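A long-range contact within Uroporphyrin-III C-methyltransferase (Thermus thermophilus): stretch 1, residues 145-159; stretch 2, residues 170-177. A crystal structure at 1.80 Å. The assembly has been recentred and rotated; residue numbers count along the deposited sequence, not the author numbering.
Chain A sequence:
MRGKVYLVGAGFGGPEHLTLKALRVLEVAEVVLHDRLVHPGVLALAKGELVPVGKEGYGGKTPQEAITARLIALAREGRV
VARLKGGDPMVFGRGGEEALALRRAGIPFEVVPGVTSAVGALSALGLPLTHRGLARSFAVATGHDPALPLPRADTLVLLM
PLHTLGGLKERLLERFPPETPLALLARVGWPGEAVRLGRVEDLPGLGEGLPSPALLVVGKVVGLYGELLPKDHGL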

# COMPACT_ATOMS: atom_id res chain seq x y z
N ASP A 145 2.63 20.74 4.12
CA ASP A 145 1.92 21.98 3.81
C ASP A 145 0.86 22.31 4.87
O ASP A 145 -0.34 22.27 4.60
CB ASP A 145 1.26 21.86 2.43
CG ASP A 145 2.22 21.38 1.35
OD1 ASP A 145 3.15 22.13 0.99
OD2 ASP A 145 2.05 20.23 0.88
N PRO A 146 1.30 22.66 6.09
CA PRO A 146 0.44 23.00 7.23
C PRO A 146 -0.67 24.01 6.97
O PRO A 146 -1.64 24.09 7.73
CB PRO A 146 1.44 23.51 8.27
CG PRO A 146 2.66 22.71 7.97
CD PRO A 146 2.72 22.77 6.46
N ALA A 147 -0.55 24.78 5.89
CA ALA A 147 -1.56 25.78 5.56
C ALA A 147 -2.76 25.21 4.81
O ALA A 147 -3.84 25.81 4.81
CB ALA A 147 -0.92 26.90 4.74
N LEU A 148 -2.57 24.06 4.18
CA LEU A 148 -3.63 23.42 3.41
C LEU A 148 -4.47 22.44 4.22
O LEU A 148 -3.98 21.78 5.13
CB LEU A 148 -3.03 22.72 2.19
CG LEU A 148 -2.48 23.61 1.07
CD1 LEU A 148 -1.39 24.54 1.61
CD2 LEU A 148 -1.93 22.74 -0.05
N PRO A 149 -5.77 22.34 3.90
CA PRO A 149 -6.72 21.45 4.58
C PRO A 149 -6.35 19.97 4.50
O PRO A 149 -5.74 19.52 3.52
CB PRO A 149 -8.04 21.74 3.86
CG PRO A 149 -7.88 23.16 3.42
CD PRO A 149 -6.47 23.16 2.89
N LEU A 150 -6.72 19.23 5.53
CA LEU A 150 -6.46 17.80 5.59
C LEU A 150 -7.61 17.06 4.91
O LEU A 150 -8.72 17.59 4.81
CB LEU A 150 -6.37 17.33 7.05
CG LEU A 150 -5.13 17.67 7.87
CD1 LEU A 150 -5.39 17.37 9.34
CD2 LEU A 150 -3.94 16.86 7.37
N PRO A 151 -7.36 15.84 4.40
CA PRO A 151 -8.45 15.11 3.75
C PRO A 151 -9.46 14.68 4.81
O PRO A 151 -9.24 14.89 6.00
CB PRO A 151 -7.74 13.92 3.09
CG PRO A 151 -6.53 13.71 3.95
CD PRO A 151 -6.08 15.13 4.26
N ARG A 152 -10.57 14.09 4.37
CA ARG A 152 -11.61 13.59 5.27
C ARG A 152 -11.85 12.11 5.03
O ARG A 152 -12.22 11.71 3.93
CB ARG A 152 -12.94 14.32 5.06
CG ARG A 152 -12.99 15.76 5.53
CD ARG A 152 -14.41 16.30 5.39
NE ARG A 152 -14.52 17.71 5.73
CZ ARG A 152 -14.36 18.21 6.96
NH1 ARG A 152 -14.09 17.41 7.98
NH2 ARG A 152 -14.48 19.52 7.16
N ALA A 153 -11.65 11.30 6.07
CA ALA A 153 -11.87 9.86 5.99
C ALA A 153 -12.06 9.38 7.43
O ALA A 153 -11.74 10.12 8.37
CB ALA A 153 -10.66 9.18 5.36
N ASP A 154 -12.57 8.17 7.61
CA ASP A 154 -12.78 7.67 8.98
C ASP A 154 -11.46 7.51 9.72
O ASP A 154 -11.41 7.67 10.94
CB ASP A 154 -13.53 6.34 8.96
CG ASP A 154 -14.96 6.50 8.47
OD1 ASP A 154 -15.49 7.63 8.53
OD2 ASP A 154 -15.55 5.49 8.05
N THR A 155 -10.41 7.17 8.97
CA THR A 155 -9.07 6.99 9.53
C THR A 155 -8.11 7.86 8.74
O THR A 155 -8.09 7.80 7.50
CB THR A 155 -8.58 5.53 9.42
OG1 THR A 155 -9.48 4.65 10.08
CG2 THR A 155 -7.18 5.39 10.04
N LEU A 156 -7.32 8.67 9.43
CA LEU A 156 -6.35 9.52 8.76
C LEU A 156 -4.93 9.10 9.09
O LEU A 156 -4.59 8.91 10.26
CB LEU A 156 -6.55 10.98 9.16
CG LEU A 156 -5.50 11.96 8.66
CD1 LEU A 156 -5.51 12.04 7.14
CD2 LEU A 156 -5.79 13.33 9.27
N VAL A 157 -4.11 8.92 8.06
CA VAL A 157 -2.71 8.56 8.23
C VAL A 157 -1.86 9.72 7.73
O VAL A 157 -2.05 10.21 6.61
CB VAL A 157 -2.34 7.29 7.42
CG1 VAL A 157 -0.88 6.91 7.67
CG2 VAL A 157 -3.26 6.15 7.78
N LEU A 158 -0.95 10.20 8.57
CA LEU A 158 -0.08 11.30 8.16
C LEU A 158 1.37 10.87 8.22
O LEU A 158 1.85 10.35 9.23
CB LEU A 158 -0.29 12.53 9.06
CG LEU A 158 -1.62 13.27 8.89
CD1 LEU A 158 -1.63 14.49 9.81
CD2 LEU A 158 -1.81 13.68 7.45
N LEU A 159 2.08 11.09 7.12
CA LEU A 159 3.49 10.75 7.04
C LEU A 159 4.26 11.96 7.54
O LEU A 159 3.93 13.10 7.19
CB LEU A 159 3.87 10.42 5.60
CG LEU A 159 2.99 9.36 4.90
CD1 LEU A 159 3.35 9.24 3.43
CD2 LEU A 159 3.15 8.03 5.60
N GLU A 170 -3.95 21.23 16.47
CA GLU A 170 -4.98 22.16 16.03
C GLU A 170 -5.69 21.64 14.78
O GLU A 170 -6.91 21.49 14.76
CB GLU A 170 -4.37 23.54 15.68
CG GLU A 170 -3.03 23.91 16.32
CD GLU A 170 -2.95 23.59 17.79
OE1 GLU A 170 -3.94 23.83 18.51
OE2 GLU A 170 -1.89 23.10 18.24
N ARG A 171 -4.90 21.40 13.75
CA ARG A 171 -5.40 20.92 12.48
C ARG A 171 -6.16 19.61 12.56
O ARG A 171 -7.14 19.41 11.85
CB ARG A 171 -4.25 20.82 11.47
CG ARG A 171 -4.23 21.98 10.48
CD ARG A 171 -4.39 23.32 11.20
NE ARG A 171 -4.73 24.41 10.28
CZ ARG A 171 -5.08 25.63 10.68
NH1 ARG A 171 -5.14 25.91 11.97
NH2 ARG A 171 -5.37 26.56 9.79
N LEU A 172 -5.72 18.70 13.42
CA LEU A 172 -6.39 17.42 13.57
C LEU A 172 -7.76 17.65 14.21
O LEU A 172 -8.70 16.89 13.97
CB LEU A 172 -5.58 16.46 14.45
CG LEU A 172 -4.21 15.99 13.94
CD1 LEU A 172 -3.61 15.04 14.95
CD2 LEU A 172 -4.36 15.30 12.59
N LEU A 173 -7.86 18.71 15.01
CA LEU A 173 -9.12 19.05 15.67
C LEU A 173 -10.17 19.47 14.65
O LEU A 173 -11.37 19.43 14.92
CB LEU A 173 -8.88 20.17 16.69
CG LEU A 173 -8.05 19.76 17.91
CD1 LEU A 173 -7.72 20.98 18.75
CD2 LEU A 173 -8.83 18.74 18.73
N GLU A 174 -9.71 19.88 13.47
CA GLU A 174 -10.60 20.30 12.40
C GLU A 174 -11.17 19.08 11.66
O GLU A 174 -11.97 19.23 10.74
CB GLU A 174 -9.86 21.18 11.40
CG GLU A 174 -9.26 22.43 11.98
CD GLU A 174 -8.56 23.27 10.93
OE1 GLU A 174 -7.59 22.76 10.32
OE2 GLU A 174 -8.97 24.42 10.72
N ARG A 175 -10.75 17.89 12.07
CA ARG A 175 -11.22 16.66 11.44
C ARG A 175 -11.68 15.63 12.47
O ARG A 175 -12.55 14.81 12.19
CB ARG A 175 -10.10 16.05 10.59
CG ARG A 175 -9.70 16.89 9.39
CD ARG A 175 -10.69 16.75 8.25
NE ARG A 175 -10.32 17.58 7.11
CZ ARG A 175 -10.71 18.84 6.93
NH1 ARG A 175 -11.50 19.43 7.82
NH2 ARG A 175 -10.31 19.51 5.86
N PHE A 176 -11.08 15.69 13.66
CA PHE A 176 -11.41 14.76 14.73
C PHE A 176 -11.57 15.45 16.09
O PHE A 176 -10.93 16.46 16.36
CB PHE A 176 -10.30 13.71 14.86
CG PHE A 176 -10.09 12.91 13.61
CD1 PHE A 176 -10.82 11.75 13.38
CD2 PHE A 176 -9.16 13.32 12.66
CE1 PHE A 176 -10.63 11.01 12.22
CE2 PHE A 176 -8.96 12.58 11.49
CZ PHE A 176 -9.70 11.42 11.28
N PRO A 177 -12.45 14.91 16.94
CA PRO A 177 -12.64 15.52 18.26
C PRO A 177 -11.39 15.26 19.10
O PRO A 177 -10.63 14.32 18.83
CB PRO A 177 -13.88 14.82 18.79
CG PRO A 177 -13.81 13.47 18.13
CD PRO A 177 -13.41 13.82 16.73
O HOH W 1 -7.77 20.69 7.55

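Stretch 2 starts in a helix that begins earlier in the chain and runs on into a loop. It packs against stretch 1, where a type I turn (Asp-145 to Leu-148) and a loop lead into the strand 155-159. The backbones stay well apart, and the CA atoms of Arg-152 and Arg-175 lie 6.9 Å from each other. Side chains of stretch 2 bridge the gap, meeting both side chains and backbone oxygens of stretch 1. The contact buries 570 Å² in total.

Glu-170 does not reach stretch 1. The CA-to-CB bond of Arg-171 points toward it, but the residue is poorly ordered. Arg-171 NE lies 4.0 Å from Pro-146 O, and the Arg-171 backbone O lies 3.7 Å from Leu-150 CD1. Within the stretch, Arg-171 NE pairs with Glu-174 OE1 at 3.3 Å. This salt bridge rests on charge alone, because no N-H points at the oxygen.

Leu-172 is the apolar centre. Leu-172 CD2 touches Leu-150 CD1 at 4.0 Å, Leu-156 CD2 at 4.1 Å and Leu-158 CD1 at 4.0 Å. Leu-156 and Leu-158 alternate with Val-157 along the strand, so both face the helix.

Water 1 links the stretches. It accepts from Leu-150 N at 2.7 Å and donates a weak bond to Glu-174 OE1 at 3.5 Å.

Arg-175 supplies every direct hydrogen bond across the contact. Arg-175 NE and NH2 both donate to Leu-150 O, at 2.8 and 2.7 Å. Arg-175 NE also gives a weak bond to Pro-151 O at 3.1 Å. Both oxygens sit at the guanidinium edge, where the N-H groups point. Arg-152 lies over one face. Arg-152 NH2 and Arg-175 NH1 are 3.1 Å apart, but both are donors of like charge and form no hydrogen bond. Arg-175 NH1 instead donates to Glu-174 O at 3.0 Å.

Phe-176 closes the contact. Phe-176 CE2 packs on Leu-156 CB at 3.7 Å, and Asp-154 O approaches the ring edge, 3.7 Å from Phe-176 CE1.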